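Local coordinates for nitroreductase (Desulfitobacterium hafniense, PDB 3PXV), which binds FMN as its cofactor and probably works as a flavin-dependent oxidoreductase of the nitroreductase type, at the interface of chains A and B. Coordinates in Å, arbitrary orientation; residue numbers count along the deposited sequence, not the author numbering. Chains: chain A/B, Nitroreductase.

Contact 1: the interface of chains A and B. Residues chain A 51-54; chain B 186-188.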
loop_
_atom_site.group_PDB
_atom_site.type_symbol
_atom_site.label_atom_id
_atom_site.label_comp_id
_atom_site.label_asym_id
_atom_site.label_seq_id
_atom_site.Cartn_x
_atom_site.Cartn_y
_atom_site.Cartn_z
ATOM N N ILE A 51 -12.809 -7.434 -5.489
ATOM C CA ILE A 51 -13.587 -8.577 -5.970
ATOM C C ILE A 51 -13.320 -9.755 -5.027
ATOM O O ILE A 51 -12.206 -10.276 -4.972
ATOM C CB ILE A 51 -13.204 -8.940 -7.447
ATOM C CG1 ILE A 51 -13.372 -7.726 -8.367
ATOM C CG2 ILE A 51 -14.035 -10.069 -7.951
ATOM C CD1 ILE A 51 -12.779 -7.908 -9.791
ATOM N N VAL A 52 -14.341 -10.120 -4.255
ATOM C CA VAL A 52 -14.249 -11.249 -3.322
ATOM C C VAL A 52 -14.606 -12.527 -4.071
ATOM O O VAL A 52 -15.745 -12.738 -4.454
ATOM C CB VAL A 52 -15.136 -11.043 -2.107
ATOM C CG1 VAL A 52 -14.945 -12.179 -1.141
ATOM C CG2 VAL A 52 -14.812 -9.671 -1.476
ATOM N N VAL A 53 -13.602 -13.367 -4.257
ATOM C CA VAL A 53 -13.702 -14.581 -5.037
ATOM C C VAL A 53 -13.847 -15.796 -4.151
ATOM O O VAL A 53 -12.887 -16.179 -3.463
ATOM C CB VAL A 53 -12.434 -14.737 -5.895
ATOM C CG1 VAL A 53 -12.466 -16.049 -6.655
ATOM C CG2 VAL A 53 -12.296 -13.542 -6.827
ATOM N N LYS A 54 -15.042 -16.388 -4.165
ATOM C CA LYS A 54 -15.343 -17.584 -3.377
ATOM C C LYS A 54 -15.489 -18.838 -4.231
ATOM O O LYS A 54 -15.630 -19.931 -3.692
ATOM C CB LYS A 54 -16.639 -17.385 -2.587
ATOM C CG LYS A 54 -16.515 -16.373 -1.482
ATOM C CD LYS A 54 -17.847 -15.906 -0.951
ATOM C CE LYS A 54 -18.670 -17.028 -0.333
ATOM N NZ LYS A 54 -19.970 -16.441 0.056
ATOM N N THR B 186 -17.608 -6.435 -5.267
ATOM C CA THR B 186 -18.505 -7.459 -5.806
ATOM C C THR B 186 -18.028 -8.809 -5.288
ATOM O O THR B 186 -16.920 -8.915 -4.773
ATOM C CB THR B 186 -18.527 -7.500 -7.336
ATOM O OG1 THR B 186 -17.180 -7.523 -7.804
ATOM C CG2 THR B 186 -19.256 -6.284 -7.922
ATOM N N TYR B 187 -18.878 -9.829 -5.436
ATOM C CA TYR B 187 -18.576 -11.182 -5.014
ATOM C C TYR B 187 -18.663 -12.158 -6.185
ATOM O O TYR B 187 -19.570 -12.075 -6.972
ATOM C CB TYR B 187 -19.568 -11.596 -3.951
ATOM C CG TYR B 187 -19.326 -10.951 -2.625
ATOM C CD1 TYR B 187 -19.682 -9.625 -2.387
ATOM C CD2 TYR B 187 -18.765 -11.674 -1.589
ATOM C CE1 TYR B 187 -19.455 -9.038 -1.159
ATOM C CE2 TYR B 187 -18.528 -11.092 -0.348
ATOM C CZ TYR B 187 -18.873 -9.786 -0.143
ATOM O OH TYR B 187 -18.629 -9.249 1.086
ATOM N N VAL B 188 -17.685 -13.041 -6.333
ATOM C CA VAL B 188 -17.751 -14.072 -7.365
ATOM C C VAL B 188 -17.962 -15.379 -6.591
ATOM O O VAL B 188 -17.020 -15.940 -6.011
ATOM C CB VAL B 188 -16.512 -14.084 -8.238
ATOM C CG1 VAL B 188 -16.637 -15.171 -9.331
ATOM C CG2 VAL B 188 -16.310 -12.692 -8.853
#
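This is a parallel beta-sheet interface between two nitroreductase-family subunits: the C-terminal strand 185-188 of chain B adds itself to strand 50-53 of chain A, a tail exchange that extends the sheet of one subunit with residues of the other. Three bridges, pairing A:Ile51 with B:Thr186, A:Val52 with B:Tyr187 and A:Val53 with B:Val188, fix the register. A:Val52 bonds through both backbone polar atoms: its N donates to B:Thr186 O at 2.9 Å, and its O accepts from B:Val188 N at 2.7 Å. Just past the strand, A:Lys54 N reaches B:Val188 O at 2.7 Å. Side chains follow the register. A:Val52 lies alongside B:Tyr187, both pointing the same way; its CB meets the ring at CD2 (3.7 Å) and its CG1 lies 3.8 Å from CE2, while CG2, set beside its own backbone N and anti to the carbonyl carbon, stands over one face near the rim, 4.1 Å above the plane. Replacing A:Val52 by an alanine, which lacks both methyls, would probably leave a gap along the CE2 edge of the B:Tyr187 ring and over the face that CG2 now covers. On the opposite side of the strand pair, methyl CG2 of A:Ile51 meets CG2 of B:Val188 at 3.6 Å.

Contact 2: the interface of chains A and B. Residues chain A 9, 122-123, 126-127; chain B 4, 6-7.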
loop_
_atom_site.group_PDB
_atom_site.type_symbol
_atom_site.label_atom_id
_atom_site.label_comp_id
_atom_site.label_asym_id
_atom_site.label_seq_id
_atom_site.Cartn_x
_atom_site.Cartn_y
_atom_site.Cartn_z
ATOM N N VAL A 9 -1.375 -5.565 15.463
ATOM C CA VAL A 9 -1.817 -6.225 14.243
ATOM C C VAL A 9 -0.743 -6.048 13.167
ATOM O O VAL A 9 -0.369 -6.993 12.524
ATOM C CB VAL A 9 -3.231 -5.727 13.770
ATOM C CG1 VAL A 9 -3.499 -6.098 12.328
ATOM C CG2 VAL A 9 -4.347 -6.249 14.682
ATOM N N LEU A 122 -4.263 -6.088 6.970
ATOM C CA LEU A 122 -4.368 -5.672 8.371
ATOM C C LEU A 122 -5.809 -5.900 8.917
ATOM O O LEU A 122 -5.979 -6.436 10.018
ATOM C CB LEU A 122 -3.884 -4.237 8.523
ATOM C CG LEU A 122 -2.403 -4.061 8.124
ATOM C CD1 LEU A 122 -2.043 -2.573 8.141
ATOM C CD2 LEU A 122 -1.422 -4.865 9.023
ATOM N N ALA A 123 -6.833 -5.548 8.138
ATOM C CA ALA A 123 -8.228 -5.808 8.507
ATOM C C ALA A 123 -8.431 -7.308 8.704
ATOM O O ALA A 123 -8.996 -7.743 9.695
ATOM C CB ALA A 123 -9.181 -5.286 7.432
ATOM N N SER A 126 -6.632 -8.578 11.917
ATOM C CA SER A 126 -7.296 -8.110 13.144
ATOM C C SER A 126 -8.535 -8.945 13.435
ATOM O O SER A 126 -9.021 -8.942 14.548
ATOM C CB SER A 126 -7.713 -6.635 13.012
ATOM O OG SER A 126 -8.842 -6.518 12.160
ATOM N N LEU A 127 -9.044 -9.646 12.429
ATOM C CA LEU A 127 -10.228 -10.474 12.574
ATOM C C LEU A 127 -9.923 -11.964 12.740
ATOM O O LEU A 127 -10.825 -12.774 12.789
ATOM C CB LEU A 127 -11.124 -10.270 11.359
ATOM C CG LEU A 127 -11.869 -8.949 11.322
ATOM C CD1 LEU A 127 -12.338 -8.742 9.902
ATOM C CD2 LEU A 127 -13.066 -8.946 12.361
ATOM N N ASN B 4 -13.815 -3.477 15.315
ATOM C CA ASN B 4 -12.768 -3.674 16.289
ATOM C C ASN B 4 -11.899 -2.418 16.172
ATOM O O ASN B 4 -12.175 -1.570 15.327
ATOM C CB ASN B 4 -12.036 -5.000 16.058
ATOM C CG ASN B 4 -11.230 -5.019 14.790
ATOM O OD1 ASN B 4 -10.666 -4.013 14.394
ATOM N ND2 ASN B 4 -11.107 -6.185 14.183
ATOM N N THR B 6 -8.799 -1.801 15.117
ATOM C CA THR B 6 -8.063 -1.672 13.866
ATOM C C THR B 6 -8.981 -1.240 12.732
ATOM O O THR B 6 -8.631 -0.361 11.946
ATOM C CB THR B 6 -7.385 -2.980 13.462
ATOM O OG1 THR B 6 -6.539 -3.390 14.516
ATOM C CG2 THR B 6 -6.532 -2.798 12.181
ATOM N N LEU B 7 -10.150 -1.870 12.650
ATOM C CA LEU B 7 -11.137 -1.512 11.638
ATOM C C LEU B 7 -11.649 -0.086 11.884
ATOM O O LEU B 7 -12.065 0.580 10.948
ATOM C CB LEU B 7 -12.301 -2.510 11.628
ATOM C CG LEU B 7 -11.980 -3.993 11.311
ATOM C CD1 LEU B 7 -13.252 -4.845 11.344
ATOM C CD2 LEU B 7 -11.298 -4.145 9.943
#
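The N-terminal helix 5-12 of chain B and the end of the long helix 106-126 of chain A form this contact, part of the dimer interface characteristic of the nitroreductase family. B:Asn4, immediately before its helix, binds A:Ser126, the last residue of the long one. The amide nitrogen ND2 of B:Asn4 donates to the hydroxyl OG of A:Ser126 at 3.1 Å; the bond is fairly straight, 160° at the hydrogen, with the hydroxyl 16° out of the amide plane. Each partner is positioned from its own side. The carbonyl oxygen OD1 of B:Asn4 accepts from B:Leu7 N at 2.8 Å, which is the bonding pattern of a helix N-cap and restrains rotation of the amide. The A:Ser126 hydroxyl in turn donates to A:Ala123 O at 2.8 Å, one turn back; with chi1 at 74°, OG sits between its backbone N and carbonyl carbon, where it can bond to both A:Ala123 O and the amide. Two apolar contacts flank the polar pair. Methyl CD2 of B:Leu7 presses against A:Ala123 CB at 3.5 Å, a tight fit, while CB of B:Thr6 meets CB of A:Ser126 at 3.7 Å. Van der Waals contacts of methyls with polar atoms add to these: CG2 of A:Val9 lies 3.6 Å from the B:Thr6 hydroxyl OG1, the two side chains crossing at a slant, and CD2 of A:Leu127 comes within 3.8 Å of the amide nitrogen ND2 of B:Asn4.

Contact 3: the interface of chains A and B. Residues chain A 107, 110-111; chain B 110-111.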
loop_
_atom_site.group_PDB
_atom_site.type_symbol
_atom_site.label_atom_id
_atom_site.label_comp_id
_atom_site.label_asym_id
_atom_site.label_seq_id
_atom_site.Cartn_x
_atom_site.Cartn_y
_atom_site.Cartn_z
ATOM N N GLY A 107 1.861 4.089 -12.549
ATOM C CA GLY A 107 2.520 4.071 -11.250
ATOM C C GLY A 107 1.644 4.460 -10.099
ATOM O O GLY A 107 1.633 3.791 -9.093
ATOM N N LEU A 110 -0.579 1.651 -9.117
ATOM C CA LEU A 110 0.165 0.567 -8.445
ATOM C C LEU A 110 0.409 0.930 -6.983
ATOM O O LEU A 110 0.280 0.078 -6.100
ATOM C CB LEU A 110 1.491 0.248 -9.138
ATOM C CG LEU A 110 1.458 -0.533 -10.456
ATOM C CD1 LEU A 110 2.828 -0.498 -11.109
ATOM C CD2 LEU A 110 0.975 -1.980 -10.297
ATOM N N VAL A 111 0.746 2.187 -6.723
ATOM C CA VAL A 111 0.912 2.644 -5.341
ATOM C C VAL A 111 -0.419 2.523 -4.582
ATOM O O VAL A 111 -0.448 2.044 -3.439
ATOM C CB VAL A 111 1.382 4.111 -5.240
ATOM C CG1 VAL A 111 1.435 4.524 -3.763
ATOM C CG2 VAL A 111 2.715 4.307 -5.952
ATOM N N LEU B 110 6.698 0.057 -6.382
ATOM C CA LEU B 110 5.631 1.001 -6.127
ATOM C C LEU B 110 4.539 0.362 -5.278
ATOM O O LEU B 110 4.096 0.979 -4.345
ATOM C CB LEU B 110 5.078 1.579 -7.431
ATOM C CG LEU B 110 6.032 2.603 -8.079
ATOM C CD1 LEU B 110 5.605 2.867 -9.501
ATOM C CD2 LEU B 110 6.080 3.897 -7.308
ATOM N N VAL B 111 4.096 -0.850 -5.596
ATOM C CA VAL B 111 3.106 -1.563 -4.774
ATOM C C VAL B 111 3.631 -1.600 -3.306
ATOM O O VAL B 111 2.986 -1.074 -2.370
ATOM C CB VAL B 111 2.851 -2.986 -5.342
ATOM C CG1 VAL B 111 2.068 -3.851 -4.354
ATOM C CG2 VAL B 111 2.160 -2.925 -6.770
#
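A:Val111 and B:Leu110, with their reciprocal pair A:Leu110 and B:Val111, make the apolar centre where the two copies of helix 106-126 meet. Methyl CG2 of A:Val111 approaches CD2 of B:Leu110 at 3.7 Å and also touches the CB of that leucine at 3.9 Å. In the reciprocal pair, A:Leu110 CD2 lies 3.8 Å from B:Val111 CG2. Both valines present the same branch: CG2 is anti to the carbonyl carbon, with CG1 anti to the backbone N (chi1 176° in A:Val111, 168° in B:Val111), and it is CG2 that meets the leucine across. Between these pairs, the CB atoms of A:Leu110 and B:Leu110 face each other at 4.2 Å. Farther out, the other branch of B:Leu110, CD1, rests on the backbone of A:Gly107 at CA, 3.7 Å away; with no side chain there, the methyl can approach the helix directly. Among the polar atoms bordering the apolar cluster, the backbone carbonyl A:Leu110 O packs 3.5 Å from B:Val111 CA and 3.6 Å from B:Val111 CG2, contacts with carbon rather than hydrogen bonds. The patch belongs to the first part of the long helix in each subunit; Val111 also lines an FMN pocket, so this central helix pairing adjoins a flavin site.

Contact 1 lies about 20 Å from contact 2 and 23 Å from contact 3, and contacts 2 and 3 are also about 23 Å apart, all measured between centres of their C-alpha atoms. The long helix 106-126 of chain A joins contacts 2 and 3: its early turns meet their two-fold counterpart and its end receives the N-terminal segment of chain B. Helix 5-12 enters contact 2 from both chains. Contact 1 uses the opposite terminus of chain B. The exchange of both termini, repeated by the two-fold, fits the intertwined dimer usual in this family; the spacing shows a broad interface.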